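Local coordinates for proximal thread matrix protein 1 (Mytilus galloprovincialis, PDB 4CN9) that probably binds collagen as a matrix protein of the mussel byssus, through two von Willebrand factor type A domains, at residues G251-S262 with P292-A303. Residues are numbered along the deposited sequence; the frame is centred on the assembly and turned at random.
Sequences GHADIAFVFDAS and PDGTQFAVVTFA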
ATOM      1  N   GLY A 251      13.540 -10.474  -8.939  1.00 31.83           N
ATOM      2  CA  GLY A 251      12.929  -9.666  -9.973  1.00 36.91           C
ATOM      3  C   GLY A 251      13.857  -8.557 -10.419  1.00 33.92           C
ATOM      4  O   GLY A 251      14.998  -8.459  -9.970  1.00 34.12           O
ATOM      5  N   HIS A 252      13.373  -7.717 -11.318  1.00 31.26           N
ATOM      6  CA  HIS A 252      14.087  -6.500 -11.644  1.00 32.21           C
ATOM      7  C   HIS A 252      13.580  -5.407 -10.698  1.00 28.45           C
ATOM      8  O   HIS A 252      12.373  -5.133 -10.623  1.00 28.10           O
ATOM      9  CB  HIS A 252      13.874  -6.114 -13.110  1.00 33.80           C
ATOM     10  CG  HIS A 252      14.489  -7.073 -14.082  1.00 38.62           C
ATOM     11  ND1 HIS A 252      15.611  -6.767 -14.820  1.00 44.83           N
ATOM     12  CD2 HIS A 252      14.140  -8.334 -14.433  1.00 42.73           C
ATOM     13  CE1 HIS A 252      15.928  -7.795 -15.586  1.00 43.95           C
ATOM     14  NE2 HIS A 252      15.052  -8.759 -15.370  1.00 48.35           N
ATOM     15  N   ALA A 253      14.500  -4.812  -9.948  1.00 25.53           N
ATOM     16  CA  ALA A 253      14.157  -3.710  -9.054  1.00 23.39           C
ATOM     17  C   ALA A 253      15.307  -2.707  -8.925  1.00 24.47           C
ATOM     18  O   ALA A 253      16.483  -3.060  -9.086  1.00 19.37           O
ATOM     19  CB  ALA A 253      13.760  -4.236  -7.697  1.00 20.36           C
ATOM     20  N   ASP A 254      14.945  -1.453  -8.656  1.00 19.84           N
ATOM     21  CA  ASP A 254      15.917  -0.383  -8.383  1.00 19.91           C
ATOM     22  C   ASP A 254      15.683   0.070  -6.946  1.00 17.88           C
ATOM     23  O   ASP A 254      14.607   0.592  -6.627  1.00 17.08           O
ATOM     24  CB  ASP A 254      15.723   0.812  -9.312  1.00 19.57           C
ATOM     25  CG  ASP A 254      16.192   0.553 -10.746  1.00 25.27           C
ATOM     26  OD1 ASP A 254      17.092  -0.298 -10.993  1.00 23.24           O
ATOM     27  OD2 ASP A 254      15.647   1.242 -11.630  1.00 25.30           O
ATOM     28  N   ILE A 255      16.674  -0.149  -6.087  1.00 15.90           N
ATOM     29  CA  ILE A 255      16.516   0.044  -4.650  1.00 17.63           C
ATOM     30  C   ILE A 255      17.462   1.106  -4.124  1.00 17.72           C
ATOM     31  O   ILE A 255      18.686   0.959  -4.216  1.00 15.98           O
ATOM     32  CB  ILE A 255      16.858  -1.235  -3.853  1.00 18.34           C
ATOM     33  CG1 ILE A 255      16.158  -2.471  -4.426  1.00 25.58           C
ATOM     34  CG2 ILE A 255      16.502  -1.061  -2.378  1.00 19.85           C
ATOM     35  CD1 ILE A 255      14.715  -2.521  -4.152  1.00 27.22           C
ATOM     36  N   ALA A 256      16.908   2.147  -3.522  1.00 13.25           N
ATOM     37  CA  ALA A 256      17.737   3.182  -2.921  1.00 13.83           C
ATOM     38  C   ALA A 256      17.669   3.183  -1.400  1.00 15.04           C
ATOM     39  O   ALA A 256      16.586   3.318  -0.811  1.00 16.63           O
ATOM     40  CB  ALA A 256      17.356   4.546  -3.485  1.00 16.39           C
ATOM     41  N   PHE A 257      18.833   3.026  -0.762  1.00 14.79           N
ATOM     42  CA  PHE A 257      18.949   3.260   0.673  1.00 13.38           C
ATOM     43  C   PHE A 257      19.136   4.748   0.885  1.00 15.37           C
ATOM     44  O   PHE A 257      20.044   5.349   0.326  1.00 15.96           O
ATOM     45  CB  PHE A 257      20.155   2.544   1.270  1.00 15.79           C
ATOM     46  CG  PHE A 257      20.048   1.049   1.243  1.00 14.70           C
ATOM     47  CD1 PHE A 257      19.172   0.400   2.080  1.00 19.42           C
ATOM     48  CD2 PHE A 257      20.846   0.305   0.393  1.00 16.84           C
ATOM     49  CE1 PHE A 257      19.079  -0.984   2.057  1.00 20.33           C
ATOM     50  CE2 PHE A 257      20.769  -1.079   0.368  1.00 19.79           C
ATOM     51  CZ  PHE A 257      19.881  -1.723   1.201  1.00 15.76           C
ATOM     52  N   VAL A 258      18.268   5.336   1.686  1.00 15.54           N
ATOM     53  CA  VAL A 258      18.366   6.745   2.010  1.00 14.28           C
ATOM     54  C   VAL A 258      18.549   6.795   3.508  1.00 14.87           C
ATOM     55  O   VAL A 258      17.585   6.591   4.262  1.00 14.84           O
ATOM     56  CB  VAL A 258      17.098   7.493   1.609  1.00 16.42           C
ATOM     57  CG1 VAL A 258      17.200   8.963   1.990  1.00 17.10           C
ATOM     58  CG2 VAL A 258      16.845   7.327   0.101  1.00 15.02           C
ATOM     59  N   PHE A 259      19.781   7.003   3.952  1.00 14.48           N
ATOM     60  CA  PHE A 259      20.048   6.884   5.376  1.00 16.32           C
ATOM     61  C   PHE A 259      20.831   8.001   6.066  1.00 17.54           C
ATOM     62  O   PHE A 259      21.627   8.721   5.468  1.00 14.91           O
ATOM     63  CB  PHE A 259      20.655   5.527   5.706  1.00 18.45           C
ATOM     64  CG  PHE A 259      22.040   5.309   5.207  1.00 19.90           C
ATOM     65  CD1 PHE A 259      23.142   5.650   5.993  1.00 26.08           C
ATOM     66  CD2 PHE A 259      22.264   4.666   3.994  1.00 25.54           C
ATOM     67  CE1 PHE A 259      24.438   5.411   5.545  1.00 26.91           C
ATOM     68  CE2 PHE A 259      23.557   4.419   3.541  1.00 24.98           C
ATOM     69  CZ  PHE A 259      24.647   4.789   4.317  1.00 26.53           C
ATOM     70  N   ASP A 260      20.523   8.095   7.356  1.00 17.01           N
ATOM     71  CA  ASP A 260      21.032   9.061   8.300  1.00 18.50           C
ATOM     72  C   ASP A 260      22.536   8.886   8.454  1.00 20.21           C
ATOM     73  O   ASP A 260      23.016   7.783   8.720  1.00 20.53           O
ATOM     74  CB  ASP A 260      20.303   8.786   9.619  1.00 18.14           C
ATOM     75  CG  ASP A 260      20.637   9.753  10.723  1.00 21.27           C
ATOM     76  OD1 ASP A 260      21.559  10.588  10.594  1.00 20.81           O
ATOM     77  OD2 ASP A 260      19.933   9.651  11.760  1.00 22.18           O
ATOM     78  N   ALA A 261      23.274   9.976   8.261  1.00 17.00           N
ATOM     79  CA  ALA A 261      24.727   9.968   8.447  1.00 19.43           C
ATOM     80  C   ALA A 261      25.169  11.059   9.419  1.00 22.63           C
ATOM     81  O   ALA A 261      26.328  11.471   9.417  1.00 26.76           O
ATOM     82  CB  ALA A 261      25.445  10.119   7.109  1.00 22.17           C
ATOM     83  N   SER A 262      24.227  11.501  10.247  1.00 20.56           N
ATOM     84  CA  SER A 262      24.461  12.467  11.317  1.00 21.93           C
ATOM     85  C   SER A 262      25.440  11.967  12.381  1.00 25.69           C
ATOM     86  O   SER A 262      25.564  10.769  12.627  1.00 21.67           O
ATOM     87  CB  SER A 262      23.126  12.782  12.008  1.00 25.08           C
ATOM     88  OG  SER A 262      23.337  13.402  13.267  1.00 37.35           O
ATOM     89  N   PRO A 292      22.379  -4.714 -13.879  1.00 26.69           N
ATOM     90  CA  PRO A 292      21.384  -4.354 -14.898  1.00 30.02           C
ATOM     91  C   PRO A 292      20.444  -5.499 -15.238  1.00 32.18           C
ATOM     92  O   PRO A 292      19.360  -5.245 -15.748  1.00 33.13           O
ATOM     93  CB  PRO A 292      22.243  -3.980 -16.118  1.00 32.99           C
ATOM     94  CG  PRO A 292      23.594  -3.665 -15.558  1.00 33.15           C
ATOM     95  CD  PRO A 292      23.757  -4.526 -14.357  1.00 26.04           C
ATOM     96  N   ASP A 293      20.842  -6.732 -14.941  1.00 28.70           N
ATOM     97  CA  ASP A 293      20.013  -7.895 -15.240  1.00 37.41           C
ATOM     98  C   ASP A 293      19.185  -8.319 -14.043  1.00 35.01           C
ATOM     99  O   ASP A 293      18.465  -9.311 -14.104  1.00 32.87           O
ATOM    100  CB  ASP A 293      20.880  -9.087 -15.656  1.00 43.04           C
ATOM    101  CG  ASP A 293      21.512  -8.900 -17.004  1.00 47.18           C
ATOM    102  OD1 ASP A 293      20.880  -8.239 -17.859  1.00 50.51           O
ATOM    103  OD2 ASP A 293      22.633  -9.416 -17.203  1.00 55.51           O
ATOM    104  N   GLY A 294      19.313  -7.601 -12.936  1.00 28.89           N
ATOM    105  CA  GLY A 294      18.535  -7.931 -11.756  1.00 26.72           C
ATOM    106  C   GLY A 294      18.274  -6.697 -10.926  1.00 25.24           C
ATOM    107  O   GLY A 294      17.603  -5.767 -11.367  1.00 26.41           O
ATOM    108  N   THR A 295      18.833  -6.689  -9.725  1.00 22.33           N
ATOM    109  CA  THR A 295      18.574  -5.628  -8.768  1.00 20.69           C
ATOM    110  C   THR A 295      19.723  -4.639  -8.749  1.00 18.25           C
ATOM    111  O   THR A 295      20.901  -5.006  -8.625  1.00 20.19           O
ATOM    112  CB  THR A 295      18.392  -6.215  -7.374  1.00 22.68           C
ATOM    113  OG1 THR A 295      17.507  -7.334  -7.463  1.00 26.06           O
ATOM    114  CG2 THR A 295      17.833  -5.160  -6.400  1.00 22.52           C
ATOM    115  N   GLN A 296      19.379  -3.370  -8.883  1.00 21.95           N
ATOM    116  CA  GLN A 296      20.367  -2.309  -8.800  1.00 15.94           C
ATOM    117  C   GLN A 296      20.151  -1.581  -7.490  1.00 17.63           C
ATOM    118  O   GLN A 296      19.018  -1.472  -7.019  1.00 14.89           O
ATOM    119  CB  GLN A 296      20.209  -1.377  -9.986  1.00 17.82           C
ATOM    120  CG  GLN A 296      20.654  -2.012 -11.281  1.00 19.13           C
ATOM    121  CD  GLN A 296      20.718  -1.042 -12.436  1.00 26.60           C
ATOM    122  OE1 GLN A 296      21.701  -1.021 -13.175  1.00 29.98           O
ATOM    123  NE2 GLN A 296      19.677  -0.238 -12.602  1.00 23.38           N
ATOM    124  N   PHE A 297      21.245  -1.122  -6.890  1.00 16.25           N
ATOM    125  CA  PHE A 297      21.192  -0.419  -5.617  1.00 15.04           C
ATOM    126  C   PHE A 297      21.823   0.972  -5.714  1.00 17.11           C
ATOM    127  O   PHE A 297      22.712   1.195  -6.514  1.00 16.36           O
ATOM    128  CB  PHE A 297      21.935  -1.226  -4.547  1.00 16.78           C
ATOM    129  CG  PHE A 297      21.156  -2.396  -4.024  1.00 14.35           C
ATOM    130  CD1 PHE A 297      20.240  -2.232  -3.008  1.00 20.23           C
ATOM    131  CD2 PHE A 297      21.342  -3.656  -4.550  1.00 14.94           C
ATOM    132  CE1 PHE A 297      19.515  -3.311  -2.514  1.00 20.34           C
ATOM    133  CE2 PHE A 297      20.624  -4.736  -4.058  1.00 17.51           C
ATOM    134  CZ  PHE A 297      19.705  -4.562  -3.057  1.00 18.40           C
ATOM    135  N   ALA A 298      21.359   1.896  -4.883  1.00 13.80           N
ATOM    136  CA  ALA A 298      21.951   3.226  -4.776  1.00 14.67           C
ATOM    137  C   ALA A 298      21.945   3.625  -3.298  1.00 14.89           C
ATOM    138  O   ALA A 298      21.151   3.095  -2.510  1.00 15.61           O
ATOM    139  CB  ALA A 298      21.144   4.226  -5.602  1.00 13.59           C
ATOM    140  N   VAL A 299      22.832   4.540  -2.926  1.00 14.68           N
ATOM    141  CA  VAL A 299      22.849   5.095  -1.575  1.00 16.59           C
ATOM    142  C   VAL A 299      22.840   6.627  -1.594  1.00 17.64           C
ATOM    143  O   VAL A 299      23.637   7.273  -2.304  1.00 17.20           O
ATOM    144  CB  VAL A 299      24.080   4.612  -0.776  1.00 14.63           C
ATOM    145  CG1 VAL A 299      24.318   5.501   0.449  1.00 19.09           C
ATOM    146  CG2 VAL A 299      23.912   3.159  -0.372  1.00 19.42           C
ATOM    147  N   VAL A 300      21.923   7.187  -0.801  1.00 15.02           N
ATOM    148  CA  VAL A 300      21.877   8.613  -0.487  1.00 13.86           C
ATOM    149  C   VAL A 300      21.982   8.717   1.024  1.00 16.43           C
ATOM    150  O   VAL A 300      21.340   7.964   1.735  1.00 18.02           O
ATOM    151  CB  VAL A 300      20.544   9.242  -0.931  1.00 15.41           C
ATOM    152  CG1 VAL A 300      20.428  10.699  -0.484  1.00 16.12           C
ATOM    153  CG2 VAL A 300      20.392   9.156  -2.441  1.00 15.29           C
ATOM    154  N   THR A 301      22.812   9.621   1.517  1.00 15.12           N
ATOM    155  CA  THR A 301      22.859   9.882   2.940  1.00 16.27           C
ATOM    156  C   THR A 301      22.420  11.311   3.237  1.00 18.07           C
ATOM    157  O   THR A 301      22.475  12.190   2.356  1.00 16.71           O
ATOM    158  CB  THR A 301      24.262   9.640   3.521  1.00 18.07           C
ATOM    159  OG1 THR A 301      25.210  10.458   2.843  1.00 21.78           O
ATOM    160  CG2 THR A 301      24.662   8.193   3.364  1.00 18.83           C
ATOM    161  N   PHE A 302      21.980  11.535   4.472  1.00 15.78           N
ATOM    162  CA  PHE A 302      21.567  12.867   4.900  1.00 14.42           C
ATOM    163  C   PHE A 302      22.064  13.208   6.298  1.00 16.84           C
ATOM    164  O   PHE A 302      22.163  12.349   7.162  1.00 14.40           O
ATOM    165  CB  PHE A 302      20.053  13.062   4.783  1.00 16.37           C
ATOM    166  CG  PHE A 302      19.234  12.039   5.520  1.00 17.32           C
ATOM    167  CD1 PHE A 302      18.888  12.239   6.849  1.00 17.24           C
ATOM    168  CD2 PHE A 302      18.784  10.894   4.879  1.00 14.79           C
ATOM    169  CE1 PHE A 302      18.130  11.307   7.534  1.00 17.59           C
ATOM    170  CE2 PHE A 302      18.021   9.953   5.550  1.00 14.83           C
ATOM    171  CZ  PHE A 302      17.700  10.151   6.879  1.00 17.26           C
ATOM    172  N   ALA A 303      22.446  14.469   6.468  1.00 16.37           N
ATOM    173  CA  ALA A 303      22.777  15.021   7.772  1.00 17.65           C
ATOM    174  C   ALA A 303      22.151  16.404   7.751  1.00 18.07           C
ATOM    175  O   ALA A 303      20.936  16.504   7.729  1.00 17.88           O
ATOM    176  CB  ALA A 303      24.270  15.060   7.991  1.00 19.13           C
TER
HETATM  177  O   HOH W   1      14.763  -7.715  -7.513  1.00 32.13           O
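The Phe302 ring lies flat over the backbone of the neighbouring strand: Asp260 CA sits over its face, 3.9 Å from the centroid, and the edge of the ring meets Val258 O. Strands 253-260 and 295-302 run parallel in a beta-alpha-beta crossover through helix 272-285 of the second von Willebrand factor type A domain. Crowded between its backbone N and carbonyl carbon (chi1 56°), Phe302 CG turns the ring back across the sheet. With an alanine here the ring is gone, which is likely to leave a gap beside Val258 CG1 and over the Asp260 backbone. On the face toward helix 272-285, Phe259 carries Thr301 CG2 over one side of its ring, 3.7 Å from the centroid, while Val299 CG1 approaches CE2 obliquely. The Phe257 and Phe297 rings are nearly parallel, at 7°, but offset so far (centroids 5.7 Å apart) that little of one faces the other. Eight backbone bonds join the strands and the turn beyond. At the other end, Gln296 OE1 accepts from Lys313 NZ, while Gln296 NE2 gives Asp254 OD1, also salt-bridged to Arg358, a nearly straight 3.0 Å bond, on the syn side but 33° out of the carboxylate plane.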